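Local coordinates for demethylmenaquinone Methyltransferase (PDB 1J3L), which is of unsettled function despite its methyltransferase name, and belongs to the RraA family, whose members commonly form ring-shaped trimers, at residues Leu11-Gly15 against Leu152-Ser158; Val50-Ala56 against Arg80-Trp86; Val95-Glu99 against Ala113-Lys117. All coordinates share one frame; numbering follows the deposited sequence.

Contact 1 of 3, residues Leu11-Gly15 against Leu152-Ser158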
ATOM      1  N   LEU A  11      19.629   6.600 -18.908  1.00 38.47           N
ATOM      2  CA  LEU A  11      20.593   7.604 -19.358  1.00 44.78           C
ATOM      3  C   LEU A  11      21.531   8.056 -18.238  1.00 46.69           C
ATOM      4  O   LEU A  11      22.678   8.416 -18.498  1.00 56.11           O
ATOM      5  CB  LEU A  11      19.875   8.840 -19.919  1.00 39.04           C
ATOM      6  CG  LEU A  11      18.783   8.679 -20.985  1.00 47.85           C
ATOM      7  CD1 LEU A  11      18.327  10.059 -21.441  1.00 48.50           C
ATOM      8  CD2 LEU A  11      19.305   7.881 -22.166  1.00 59.92           C
ATOM      9  N   TYR A  12      21.047   8.041 -16.995  1.00 49.64           N
ATOM     10  CA  TYR A  12      21.861   8.463 -15.852  1.00 38.59           C
ATOM     11  C   TYR A  12      22.011   7.390 -14.780  1.00 40.82           C
ATOM     12  O   TYR A  12      21.286   7.388 -13.787  1.00 45.15           O
ATOM     13  CB  TYR A  12      21.269   9.713 -15.202  1.00 30.88           C
ATOM     14  CG  TYR A  12      21.223  10.922 -16.099  1.00 38.42           C
ATOM     15  CD1 TYR A  12      20.256  11.037 -17.094  1.00 24.09           C
ATOM     16  CD2 TYR A  12      22.144  11.959 -15.949  1.00 40.81           C
ATOM     17  CE1 TYR A  12      20.198  12.148 -17.915  1.00 31.01           C
ATOM     18  CE2 TYR A  12      22.097  13.080 -16.767  1.00 46.40           C
ATOM     19  CZ  TYR A  12      21.119  13.167 -17.749  1.00 49.47           C
ATOM     20  OH  TYR A  12      21.059  14.271 -18.570  1.00 49.43           O
ATOM     21  N   PRO A  13      22.961   6.463 -14.964  1.00 43.38           N
ATOM     22  CA  PRO A  13      23.167   5.400 -13.977  1.00 37.69           C
ATOM     23  C   PRO A  13      23.691   5.895 -12.631  1.00 39.46           C
ATOM     24  O   PRO A  13      23.685   5.154 -11.650  1.00 37.85           O
ATOM     25  CB  PRO A  13      24.155   4.470 -14.676  1.00 35.65           C
ATOM     26  CG  PRO A  13      23.800   4.643 -16.130  1.00 45.54           C
ATOM     27  CD  PRO A  13      23.642   6.139 -16.232  1.00 48.90           C
ATOM     28  N   GLU A  14      24.144   7.144 -12.581  1.00 42.12           N
ATOM     29  CA  GLU A  14      24.673   7.693 -11.334  1.00 50.17           C
ATOM     30  C   GLU A  14      23.545   8.270 -10.481  1.00 48.93           C
ATOM     31  O   GLU A  14      23.726   8.549  -9.295  1.00 49.48           O
ATOM     32  CB  GLU A  14      25.719   8.786 -11.611  1.00 44.51           C
ATOM     33  CG  GLU A  14      25.134  10.118 -12.047  1.00 38.54           C
ATOM     34  CD  GLU A  14      24.939  10.228 -13.548  1.00 41.62           C
ATOM     35  OE1 GLU A  14      24.553   9.224 -14.191  1.00 37.14           O
ATOM     36  OE2 GLU A  14      25.161  11.338 -14.080  1.00 43.33           O
ATOM     37  N   GLY A  15      22.380   8.445 -11.093  1.00 43.01           N
ATOM     38  CA  GLY A  15      21.252   8.977 -10.361  1.00 43.94           C
ATOM     39  C   GLY A  15      20.804   8.020  -9.270  1.00 40.78           C
ATOM     40  O   GLY A  15      21.061   6.819  -9.339  1.00 42.05           O
ATOM     41  N   LEU A 152      16.483  10.986  -8.592  1.00 36.35           N
ATOM     42  CA  LEU A 152      17.264  12.119  -8.109  1.00 35.30           C
ATOM     43  C   LEU A 152      18.556  12.239  -8.912  1.00 38.41           C
ATOM     44  O   LEU A 152      19.402  11.348  -8.858  1.00 34.94           O
ATOM     45  CB  LEU A 152      17.615  11.927  -6.634  1.00 38.77           C
ATOM     46  CG  LEU A 152      16.494  11.914  -5.595  1.00 28.02           C
ATOM     47  CD1 LEU A 152      17.099  11.590  -4.240  1.00 46.24           C
ATOM     48  CD2 LEU A 152      15.794  13.269  -5.560  1.00 35.11           C
ATOM     49  N   LEU A 153      18.706  13.341  -9.643  1.00 40.41           N
ATOM     50  CA  LEU A 153      19.890  13.586 -10.463  1.00 44.61           C
ATOM     51  C   LEU A 153      20.717  14.715  -9.853  1.00 53.30           C
ATOM     52  O   LEU A 153      20.160  15.684  -9.335  1.00 61.76           O
ATOM     53  CB  LEU A 153      19.462  13.958 -11.886  1.00 38.11           C
ATOM     54  CG  LEU A 153      18.606  12.904 -12.598  1.00 33.60           C
ATOM     55  CD1 LEU A 153      18.018  13.452 -13.880  1.00 28.05           C
ATOM     56  CD2 LEU A 153      19.457  11.693 -12.875  1.00 36.46           C
ATOM     57  N   PRO A 154      22.058  14.607  -9.905  1.00 60.11           N
ATOM     58  CA  PRO A 154      22.951  15.635  -9.344  1.00 56.29           C
ATOM     59  C   PRO A 154      22.609  17.032  -9.862  1.00 50.73           C
ATOM     60  O   PRO A 154      22.932  18.038  -9.236  1.00 45.67           O
ATOM     61  CB  PRO A 154      24.333  15.167  -9.788  1.00 61.05           C
ATOM     62  CG  PRO A 154      24.176  13.669  -9.849  1.00 58.26           C
ATOM     63  CD  PRO A 154      22.840  13.527 -10.532  1.00 59.45           C
ATOM     64  N   GLU A 155      21.962  17.061 -11.024  1.00 52.05           N
ATOM     65  CA  GLU A 155      21.512  18.287 -11.672  1.00 46.13           C
ATOM     66  C   GLU A 155      20.535  17.845 -12.764  1.00 44.85           C
ATOM     67  O   GLU A 155      20.496  16.666 -13.124  1.00 43.13           O
ATOM     68  CB  GLU A 155      22.692  19.069 -12.270  1.00 49.13           C
ATOM     69  CG  GLU A 155      23.327  18.465 -13.519  1.00 59.57           C
ATOM     70  CD  GLU A 155      24.250  19.448 -14.248  1.00 61.22           C
ATOM     71  OE1 GLU A 155      25.286  19.854 -13.674  1.00 62.07           O
ATOM     72  OE2 GLU A 155      23.935  19.817 -15.400  1.00 57.36           O
ATOM     73  N   PRO A 156      19.722  18.773 -13.298  1.00 45.28           N
ATOM     74  CA  PRO A 156      18.767  18.391 -14.344  1.00 51.34           C
ATOM     75  C   PRO A 156      19.436  17.749 -15.562  1.00 56.97           C
ATOM     76  O   PRO A 156      20.652  17.836 -15.727  1.00 54.25           O
ATOM     77  CB  PRO A 156      18.066  19.712 -14.668  1.00 52.46           C
ATOM     78  CG  PRO A 156      19.127  20.733 -14.377  1.00 54.18           C
ATOM     79  CD  PRO A 156      19.711  20.230 -13.085  1.00 44.66           C
ATOM     80  N   PRO A 157      18.644  17.086 -16.423  1.00 62.98           N
ATOM     81  CA  PRO A 157      19.151  16.422 -17.630  1.00 67.49           C
ATOM     82  C   PRO A 157      20.010  17.312 -18.527  1.00 70.28           C
ATOM     83  O   PRO A 157      19.600  18.411 -18.901  1.00 68.83           O
ATOM     84  CB  PRO A 157      17.873  15.958 -18.328  1.00 59.44           C
ATOM     85  CG  PRO A 157      16.977  15.642 -17.176  1.00 56.63           C
ATOM     86  CD  PRO A 157      17.200  16.830 -16.262  1.00 61.07           C
ATOM     87  N   SER A 158      21.201  16.823 -18.868  1.00 79.16           N
ATOM     88  CA  SER A 158      22.140  17.546 -19.725  1.00 85.66           C
ATOM     89  C   SER A 158      21.985  17.107 -21.181  1.00 92.31           C
ATOM     90  O   SER A 158      22.102  15.922 -21.502  1.00 93.97           O
ATOM     91  CB  SER A 158      23.584  17.294 -19.268  1.00 83.91           C
ATOM     92  OG  SER A 158      23.973  15.941 -19.465  1.00 75.48           O
TER

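Contact 2 of 3, residues Val50-Ala56 against Arg80-Trp86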
ATOM      1  N   VAL A  50       9.243  27.739   5.038  1.00 26.38           N
ATOM      2  CA  VAL A  50       9.909  27.439   3.778  1.00 29.82           C
ATOM      3  C   VAL A  50       8.990  27.481   2.544  1.00 25.42           C
ATOM      4  O   VAL A  50       9.385  28.004   1.504  1.00 31.78           O
ATOM      5  CB  VAL A  50      10.622  26.056   3.845  1.00 38.86           C
ATOM      6  CG1 VAL A  50      11.217  25.693   2.482  1.00 29.20           C
ATOM      7  CG2 VAL A  50      11.731  26.097   4.906  1.00 40.35           C
ATOM      8  N   LEU A  51       7.774  26.949   2.643  1.00 26.51           N
ATOM      9  CA  LEU A  51       6.878  26.963   1.486  1.00 28.92           C
ATOM     10  C   LEU A  51       6.405  28.368   1.148  1.00 28.36           C
ATOM     11  O   LEU A  51       5.804  28.593   0.099  1.00 36.38           O
ATOM     12  CB  LEU A  51       5.668  26.058   1.716  1.00 18.73           C
ATOM     13  CG  LEU A  51       5.861  24.549   1.542  1.00 22.18           C
ATOM     14  CD1 LEU A  51       4.573  23.843   1.877  1.00 32.81           C
ATOM     15  CD2 LEU A  51       6.262  24.228   0.119  1.00 32.60           C
ATOM     16  N   GLU A  52       6.688  29.314   2.036  1.00 29.85           N
ATOM     17  CA  GLU A  52       6.288  30.699   1.824  1.00 31.46           C
ATOM     18  C   GLU A  52       7.336  31.382   0.956  1.00 37.80           C
ATOM     19  O   GLU A  52       7.129  32.495   0.468  1.00 27.13           O
ATOM     20  CB  GLU A  52       6.176  31.423   3.164  1.00 31.25           C
ATOM     21  CG  GLU A  52       5.241  32.609   3.147  1.00 36.46           C
ATOM     22  CD  GLU A  52       3.812  32.213   2.838  1.00 40.74           C
ATOM     23  OE1 GLU A  52       3.181  31.534   3.677  1.00 47.17           O
ATOM     24  OE2 GLU A  52       3.321  32.576   1.749  1.00 44.28           O
ATOM     25  N   GLU A  53       8.470  30.707   0.779  1.00 39.01           N
ATOM     26  CA  GLU A  53       9.544  31.250  -0.037  1.00 42.22           C
ATOM     27  C   GLU A  53       9.243  30.826  -1.459  1.00 45.13           C
ATOM     28  O   GLU A  53       8.669  29.754  -1.678  1.00 40.92           O
ATOM     29  CB  GLU A  53      10.905  30.708   0.421  1.00 41.62           C
ATOM     30  CG  GLU A  53      11.030  30.707   1.927  1.00 52.34           C
ATOM     31  CD  GLU A  53      12.457  30.670   2.416  1.00 53.71           C
ATOM     32  OE1 GLU A  53      13.274  29.913   1.853  1.00 56.58           O
ATOM     33  OE2 GLU A  53      12.758  31.397   3.382  1.00 56.23           O
ATOM     34  N   GLU A  54       9.579  31.667  -2.430  1.00 41.64           N
ATOM     35  CA  GLU A  54       9.281  31.279  -3.781  1.00 35.58           C
ATOM     36  C   GLU A  54       9.848  29.950  -4.214  1.00 25.45           C
ATOM     37  O   GLU A  54      11.054  29.734  -4.142  1.00 41.49           O
ATOM     38  CB  GLU A  54       9.567  32.449  -4.750  1.00 34.25           C
ATOM     39  CG  GLU A  54       8.201  33.193  -5.045  1.00 54.66           C
ATOM     40  CD  GLU A  54       8.051  34.693  -4.632  1.00 56.36           C
ATOM     41  OE1 GLU A  54       8.557  35.584  -5.344  1.00 38.20           O
ATOM     42  OE2 GLU A  54       7.369  35.005  -3.629  1.00 60.51           O
ATOM     43  N   GLY A  55       8.939  29.069  -4.645  1.00 27.12           N
ATOM     44  CA  GLY A  55       9.313  27.728  -5.058  1.00 33.38           C
ATOM     45  C   GLY A  55       9.185  27.395  -6.538  1.00 26.07           C
ATOM     46  O   GLY A  55       9.031  26.223  -6.903  1.00 30.71           O
ATOM     47  N   ALA A  56       9.267  28.409  -7.390  1.00 19.70           N
ATOM     48  CA  ALA A  56       9.184  28.202  -8.827  1.00 20.96           C
ATOM     49  C   ALA A  56      10.186  27.137  -9.273  1.00 19.35           C
ATOM     50  O   ALA A  56      11.376  27.220  -8.980  1.00 27.54           O
ATOM     51  CB  ALA A  56       9.458  29.497  -9.533  1.00 19.33           C
ATOM     52  N   ARG A  80      -0.943  26.817  -0.152  1.00 15.60           N
ATOM     53  CA  ARG A  80       0.083  27.845  -0.061  1.00 26.10           C
ATOM     54  C   ARG A  80       1.253  27.501  -0.996  1.00 34.24           C
ATOM     55  O   ARG A  80       1.704  28.345  -1.771  1.00 28.35           O
ATOM     56  CB  ARG A  80       0.569  27.998   1.386  1.00 30.68           C
ATOM     57  CG  ARG A  80       1.221  29.336   1.653  1.00 46.14           C
ATOM     58  CD  ARG A  80       0.307  30.496   1.252  1.00 34.20           C
ATOM     59  NE  ARG A  80       1.086  31.722   1.121  1.00 35.48           N
ATOM     60  CZ  ARG A  80       0.815  32.697   0.262  1.00 36.55           C
ATOM     61  NH1 ARG A  80      -0.227  32.603  -0.551  1.00 24.77           N
ATOM     62  NH2 ARG A  80       1.608  33.755   0.194  1.00 43.56           N
ATOM     63  N   ALA A  81       1.716  26.252  -0.934  1.00 23.28           N
ATOM     64  CA  ALA A  81       2.823  25.785  -1.767  1.00 26.10           C
ATOM     65  C   ALA A  81       2.528  26.043  -3.229  1.00 22.36           C
ATOM     66  O   ALA A  81       3.408  26.458  -3.996  1.00 21.11           O
ATOM     67  CB  ALA A  81       3.065  24.291  -1.541  1.00 23.25           C
ATOM     68  N   TRP A  82       1.279  25.803  -3.609  1.00 22.20           N
ATOM     69  CA  TRP A  82       0.851  26.017  -4.980  1.00 21.35           C
ATOM     70  C   TRP A  82       0.858  27.492  -5.361  1.00 24.17           C
ATOM     71  O   TRP A  82       1.320  27.849  -6.445  1.00 30.29           O
ATOM     72  CB  TRP A  82      -0.544  25.445  -5.191  1.00 22.66           C
ATOM     73  CG  TRP A  82      -1.098  25.715  -6.545  1.00 27.65           C
ATOM     74  CD1 TRP A  82      -0.557  25.344  -7.739  1.00 28.56           C
ATOM     75  CD2 TRP A  82      -2.327  26.384  -6.849  1.00 29.67           C
ATOM     76  NE1 TRP A  82      -1.372  25.732  -8.769  1.00 30.71           N
ATOM     77  CE2 TRP A  82      -2.467  26.370  -8.253  1.00 26.30           C
ATOM     78  CE3 TRP A  82      -3.326  26.985  -6.070  1.00 42.59           C
ATOM     79  CZ2 TRP A  82      -3.565  26.936  -8.900  1.00 37.00           C
ATOM     80  CZ3 TRP A  82      -4.424  27.551  -6.715  1.00 52.96           C
ATOM     81  CH2 TRP A  82      -4.534  27.519  -8.117  1.00 47.36           C
ATOM     82  N   GLU A  83       0.336  28.349  -4.481  1.00 28.81           N
ATOM     83  CA  GLU A  83       0.298  29.790  -4.746  1.00 28.96           C
ATOM     84  C   GLU A  83       1.724  30.336  -4.874  1.00 23.72           C
ATOM     85  O   GLU A  83       1.961  31.300  -5.586  1.00 21.95           O
ATOM     86  CB  GLU A  83      -0.439  30.547  -3.622  1.00 26.89           C
ATOM     87  CG  GLU A  83      -1.871  30.066  -3.360  1.00 32.91           C
ATOM     88  CD  GLU A  83      -2.564  30.801  -2.211  1.00 37.47           C
ATOM     89  OE1 GLU A  83      -1.954  30.965  -1.131  1.00 31.23           O
ATOM     90  OE2 GLU A  83      -3.738  31.200  -2.383  1.00 46.01           O
ATOM     91  N   LYS A  84       2.665  29.716  -4.174  1.00 25.49           N
ATOM     92  CA  LYS A  84       4.056  30.145  -4.216  1.00 21.76           C
ATOM     93  C   LYS A  84       4.835  29.519  -5.376  1.00 29.87           C
ATOM     94  O   LYS A  84       6.039  29.736  -5.515  1.00 25.61           O
ATOM     95  CB  LYS A  84       4.741  29.826  -2.886  1.00 34.73           C
ATOM     96  CG  LYS A  84       4.472  30.854  -1.795  1.00 37.64           C
ATOM     97  CD  LYS A  84       5.069  32.194  -2.184  1.00 39.19           C
ATOM     98  CE  LYS A  84       4.781  33.265  -1.163  1.00 41.43           C
ATOM     99  NZ  LYS A  84       5.471  34.516  -1.548  1.00 40.14           N
ATOM    100  N   GLY A  85       4.143  28.727  -6.193  1.00 23.45           N
ATOM    101  CA  GLY A  85       4.763  28.121  -7.363  1.00 27.27           C
ATOM    102  C   GLY A  85       5.470  26.784  -7.236  1.00 25.71           C
ATOM    103  O   GLY A  85       6.028  26.279  -8.210  1.00 27.89           O
ATOM    104  N   TRP A  86       5.467  26.204  -6.046  1.00 18.60           N
ATOM    105  CA  TRP A  86       6.125  24.925  -5.870  1.00 23.07           C
ATOM    106  C   TRP A  86       5.604  23.911  -6.879  1.00 22.83           C
ATOM    107  O   TRP A  86       4.406  23.862  -7.172  1.00 29.98           O
ATOM    108  CB  TRP A  86       5.912  24.411  -4.437  1.00 23.06           C
ATOM    109  CG  TRP A  86       6.616  25.245  -3.443  1.00 14.92           C
ATOM    110  CD1 TRP A  86       6.200  26.437  -2.936  1.00 23.85           C
ATOM    111  CD2 TRP A  86       7.940  25.033  -2.940  1.00 16.56           C
ATOM    112  NE1 TRP A  86       7.182  26.988  -2.151  1.00 14.78           N
ATOM    113  CE2 TRP A  86       8.256  26.146  -2.133  1.00 14.54           C
ATOM    114  CE3 TRP A  86       8.881  24.007  -3.089  1.00 20.02           C
ATOM    115  CZ2 TRP A  86       9.488  26.272  -1.489  1.00 11.66           C
ATOM    116  CZ3 TRP A  86      10.104  24.132  -2.448  1.00 13.51           C
ATOM    117  CH2 TRP A  86      10.394  25.261  -1.650  1.00 19.83           C
TER
HETATM  118  O   HOH W   1       8.191  34.268  -0.990  1.00 60.88           O

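Contact 3 of 3, residues Val95-Glu99 against Ala113-Lys117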
ATOM      1  N   VAL A  95       0.604  13.307   5.980  1.00 15.02           N
ATOM      2  CA  VAL A  95      -0.104  14.536   5.623  1.00 19.48           C
ATOM      3  C   VAL A  95      -1.571  14.372   6.062  1.00 22.15           C
ATOM      4  O   VAL A  95      -1.923  13.333   6.620  1.00 21.10           O
ATOM      5  CB  VAL A  95      -0.056  14.777   4.077  1.00 21.33           C
ATOM      6  CG1 VAL A  95       1.398  14.839   3.590  1.00  6.60           C
ATOM      7  CG2 VAL A  95      -0.819  13.681   3.340  1.00 14.87           C
ATOM      8  N   ARG A  96      -2.410  15.392   5.850  1.00 14.87           N
ATOM      9  CA  ARG A  96      -3.836  15.285   6.183  1.00 16.74           C
ATOM     10  C   ARG A  96      -4.727  16.140   5.263  1.00 21.89           C
ATOM     11  O   ARG A  96      -4.227  16.933   4.472  1.00 13.90           O
ATOM     12  CB  ARG A  96      -4.091  15.617   7.664  1.00 16.84           C
ATOM     13  CG  ARG A  96      -3.967  17.068   8.071  1.00 15.30           C
ATOM     14  CD  ARG A  96      -4.256  17.205   9.548  1.00 18.54           C
ATOM     15  NE  ARG A  96      -4.494  18.594   9.931  1.00 20.44           N
ATOM     16  CZ  ARG A  96      -5.164  18.956  11.017  1.00 24.98           C
ATOM     17  NH1 ARG A  96      -5.663  18.028  11.833  1.00 16.36           N
ATOM     18  NH2 ARG A  96      -5.355  20.244  11.272  1.00 18.91           N
ATOM     19  N   ASP A  97      -6.044  15.974   5.374  1.00 27.49           N
ATOM     20  CA  ASP A  97      -7.029  16.676   4.531  1.00 20.82           C
ATOM     21  C   ASP A  97      -6.913  16.138   3.113  1.00 20.93           C
ATOM     22  O   ASP A  97      -7.000  16.883   2.142  1.00 26.85           O
ATOM     23  CB  ASP A  97      -6.805  18.194   4.476  1.00 19.17           C
ATOM     24  CG  ASP A  97      -6.735  18.838   5.848  1.00 18.39           C
ATOM     25  OD1 ASP A  97      -7.308  18.302   6.821  1.00 23.11           O
ATOM     26  OD2 ASP A  97      -6.107  19.909   5.937  1.00 25.59           O
ATOM     27  N   THR A  98      -6.711  14.837   3.000  1.00 19.62           N
ATOM     28  CA  THR A  98      -6.579  14.208   1.701  1.00 18.03           C
ATOM     29  C   THR A  98      -7.586  14.705   0.657  1.00 22.11           C
ATOM     30  O   THR A  98      -7.213  14.926  -0.492  1.00 20.25           O
ATOM     31  CB  THR A  98      -6.674  12.679   1.827  1.00 14.62           C
ATOM     32  OG1 THR A  98      -7.774  12.340   2.668  1.00 38.87           O
ATOM     33  CG2 THR A  98      -5.414  12.124   2.448  1.00 27.48           C
ATOM     34  N   GLU A  99      -8.851  14.884   1.033  1.00 19.54           N
ATOM     35  CA  GLU A  99      -9.829  15.363   0.059  1.00 19.08           C
ATOM     36  C   GLU A  99      -9.400  16.726  -0.501  1.00 21.02           C
ATOM     37  O   GLU A  99      -9.560  16.996  -1.687  1.00 18.86           O
ATOM     38  CB  GLU A  99     -11.238  15.482   0.663  1.00 23.00           C
ATOM     39  CG  GLU A  99     -12.319  15.688  -0.425  1.00 28.71           C
ATOM     40  CD  GLU A  99     -13.699  16.029   0.119  1.00 39.35           C
ATOM     41  OE1 GLU A  99     -14.133  15.410   1.117  1.00 37.00           O
ATOM     42  OE2 GLU A  99     -14.358  16.915  -0.474  1.00 37.89           O
ATOM     43  N   ALA A 113      -1.837   9.329   5.244  1.00 10.42           N
ATOM     44  CA  ALA A 113      -2.572  10.453   5.800  1.00 21.14           C
ATOM     45  C   ALA A 113      -2.802  10.103   7.282  1.00 11.82           C
ATOM     46  O   ALA A 113      -2.844   8.930   7.653  1.00 14.91           O
ATOM     47  CB  ALA A 113      -3.917  10.635   5.069  1.00  8.17           C
ATOM     48  N   THR A 114      -2.939  11.117   8.122  1.00 14.96           N
ATOM     49  CA  THR A 114      -3.169  10.917   9.548  1.00 13.39           C
ATOM     50  C   THR A 114      -3.964  12.140  10.014  1.00 18.05           C
ATOM     51  O   THR A 114      -3.801  13.237   9.464  1.00 18.55           O
ATOM     52  CB  THR A 114      -1.828  10.800  10.318  1.00 19.79           C
ATOM     53  OG1 THR A 114      -2.018  10.018  11.502  1.00 21.50           O
ATOM     54  CG2 THR A 114      -1.304  12.180  10.713  1.00 17.64           C
ATOM     55  N   PRO A 115      -4.825  11.973  11.034  1.00 18.11           N
ATOM     56  CA  PRO A 115      -5.670  13.046  11.582  1.00 21.45           C
ATOM     57  C   PRO A 115      -5.056  14.180  12.395  1.00 22.46           C
ATOM     58  O   PRO A 115      -5.478  15.329  12.263  1.00 23.27           O
ATOM     59  CB  PRO A 115      -6.709  12.282  12.414  1.00 11.81           C
ATOM     60  CG  PRO A 115      -6.719  10.907  11.810  1.00 21.90           C
ATOM     61  CD  PRO A 115      -5.235  10.674  11.591  1.00 18.75           C
ATOM     62  N   LYS A 116      -4.091  13.860  13.255  1.00 29.52           N
ATOM     63  CA  LYS A 116      -3.476  14.874  14.113  1.00 26.83           C
ATOM     64  C   LYS A 116      -2.549  15.866  13.446  1.00 27.09           C
ATOM     65  O   LYS A 116      -1.721  15.503  12.613  1.00 31.40           O
ATOM     66  CB  LYS A 116      -2.708  14.228  15.274  1.00 25.61           C
ATOM     67  CG  LYS A 116      -3.579  13.710  16.385  1.00 47.52           C
ATOM     68  CD  LYS A 116      -2.824  13.692  17.697  1.00 53.75           C
ATOM     69  CE  LYS A 116      -3.780  13.477  18.856  1.00 66.42           C
ATOM     70  NZ  LYS A 116      -3.101  13.577  20.175  1.00 76.61           N
ATOM     71  N   LYS A 117      -2.685  17.125  13.848  1.00 22.35           N
ATOM     72  CA  LYS A 117      -1.844  18.189  13.332  1.00 24.78           C
ATOM     73  C   LYS A 117      -0.494  18.122  14.055  1.00 25.12           C
ATOM     74  O   LYS A 117      -0.398  17.572  15.151  1.00 25.57           O
ATOM     75  CB  LYS A 117      -2.514  19.542  13.575  1.00 23.79           C
ATOM     76  CG  LYS A 117      -2.670  19.907  15.049  1.00 44.12           C
ATOM     77  CD  LYS A 117      -3.592  21.100  15.198  1.00 50.81           C
ATOM     78  CE  LYS A 117      -3.171  22.223  14.263  1.00 53.12           C
ATOM     79  NZ  LYS A 117      -4.270  23.198  14.018  1.00 66.67           N
TER

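Contact 1 of 3, residues Leu11-Gly15 against Leu152-Ser158
G15 and L153 bring the two backbones closest, with their CA atoms 4.8 Å apart, where a type I beta turn from Y12 to G15 meets the end of strand 149-153. The turn follows helix 5-11 and is closed by the bond from G15 N to Y12 O. G15 CA sits 3.4 Å from L152 O. Y12 has the largest share of the contact. Its CG lies anti to the carbonyl carbon (chi1 -62°), which sends the ring along the loop that follows the strand. At the base of the ring, Y12 CB is 3.6 Å from L153 CD2. The two side chains cross at about a right angle, and the methyl approaches the ring obliquely. At the far end, Y12 CZ packs 4.3 Å from P157 CB. Y12 OH accepts a hydrogen bond from S158 N at 2.6 Å. The N-H meets it at the ring edge, near the ring plane, with a bent angle of 143°. The same hydroxyl bonds to the terminal carboxylate of G164. Further up the turn, E14 CG lies 4.3 Å from P154 CG in a looser touch at the surface. Y12 thus joins two kinds of contact: its carbon base rests on a buried leucine, while its hydroxyl ties the C-terminal segment to the end of the N-terminal helix through a backbone amide and the chain terminus.

Contact 2 of 3, residues Val50-Ala56 against Arg80-Trp86
L51 and A81 meet where the ends of two helices, 45-51 and 75-83, pack together in the alpha/beta part of the RraA fold. The second helix closes with a Schellman motif at G85. Apolar contacts centre on W86. L51 CD2 stands over one face of its five-membered ring, 3.5 Å from the centroid, and G55 CA covers the opposite face. Both are CH-pi contacts. L51 CD2 also touches A81 CB at 3.6 Å, so this methyl is wedged between helix and indole. The backbone adds a hydrogen bond from G55 N to K84 O, 3.1 Å long. W86 NE1 makes two weak, bent bonds, to L51 O and to E53 O. On the outer side R80 links E52 and E83 in a salt-bridge network. NE and NH2 bond to E52 OE2 at the guanidinium edge. The NE bond and NH1 to E83 OE1 are modelled doubtfully short. The E52 carboxylate is turned 30° from the guanidinium plane. K84, bent at chi2 (-65°), runs its carbons past L51 O and E52 O. Its NZ forms a salt bridge to E54 OE2 at 2.9 Å, and a water accepts from K84 NZ and donates to E52 O.

Contact 3 of 3, residues Val95-Glu99 against Ala113-Lys117
R96 reaches across to P115 and K117, its guanidinium meeting one at the edge and the other over a face. With CG between the backbone N and the carbonyl carbon (chi1 72°), the extended chain carries the guanidinium to P115 O. R96 NH1 donates to P115 O at 2.7 Å. This oxygen lies in the guanidinium plane, and the bond approaches it nearly along its C=O direction, with a C=O...N angle of 164°. K117 CB sits over one face, offset toward the rim, 3.7 Å from R96 CZ. The K117 chain crosses the arginine obliquely. Its NZ lies 4.2 Å from R96 NH2, so the two positive ends are near each other. D10 of the third subunit forms a salt bridge with R96 NH2, which probably offsets this. At the other end of the contact, T98 CG2 presses on A113 CB at 3.4 Å, closer than carbons usually pack. Between these side chains, T114 N donates to V95 O at 2.9 Å, and A113 CA makes a CA-H...O contact with the same oxygen. V95 and A113 form a parallel bridge, with both side chains on one face. K116 NZ, which points elsewhere, binds P13 O of the third subunit. This is a short parallel strand pair, 94-95 with 112-113, leading on one side into helix 98-101 and on the other into a loop, at a subunit interface of the trimer.

How the contacts relate
Contact 1 closes the longest loop in the chain order. Its segments flank contacts 2 and 3, which follow one another in series. Contacts 1 and 3 lie on opposite sides of the chain's centre, with centres about 33 Å apart. Contact 2 has its centre about 25 Å from contact 1 and about 20 Å from contact 3, and none of the three touch. Helix 75-83 of contact 2 leads into strand 88-92 of the large mixed sheet, which strand 149-153 of contact 1 also joins. Contacts 1 and 3 both meet neighbouring subunits: G15 O bonds to K116 NZ of the second subunit, so contact 1 meets contact 3 of another copy in the trimer. Contact 2 touches no other chain of the assembly.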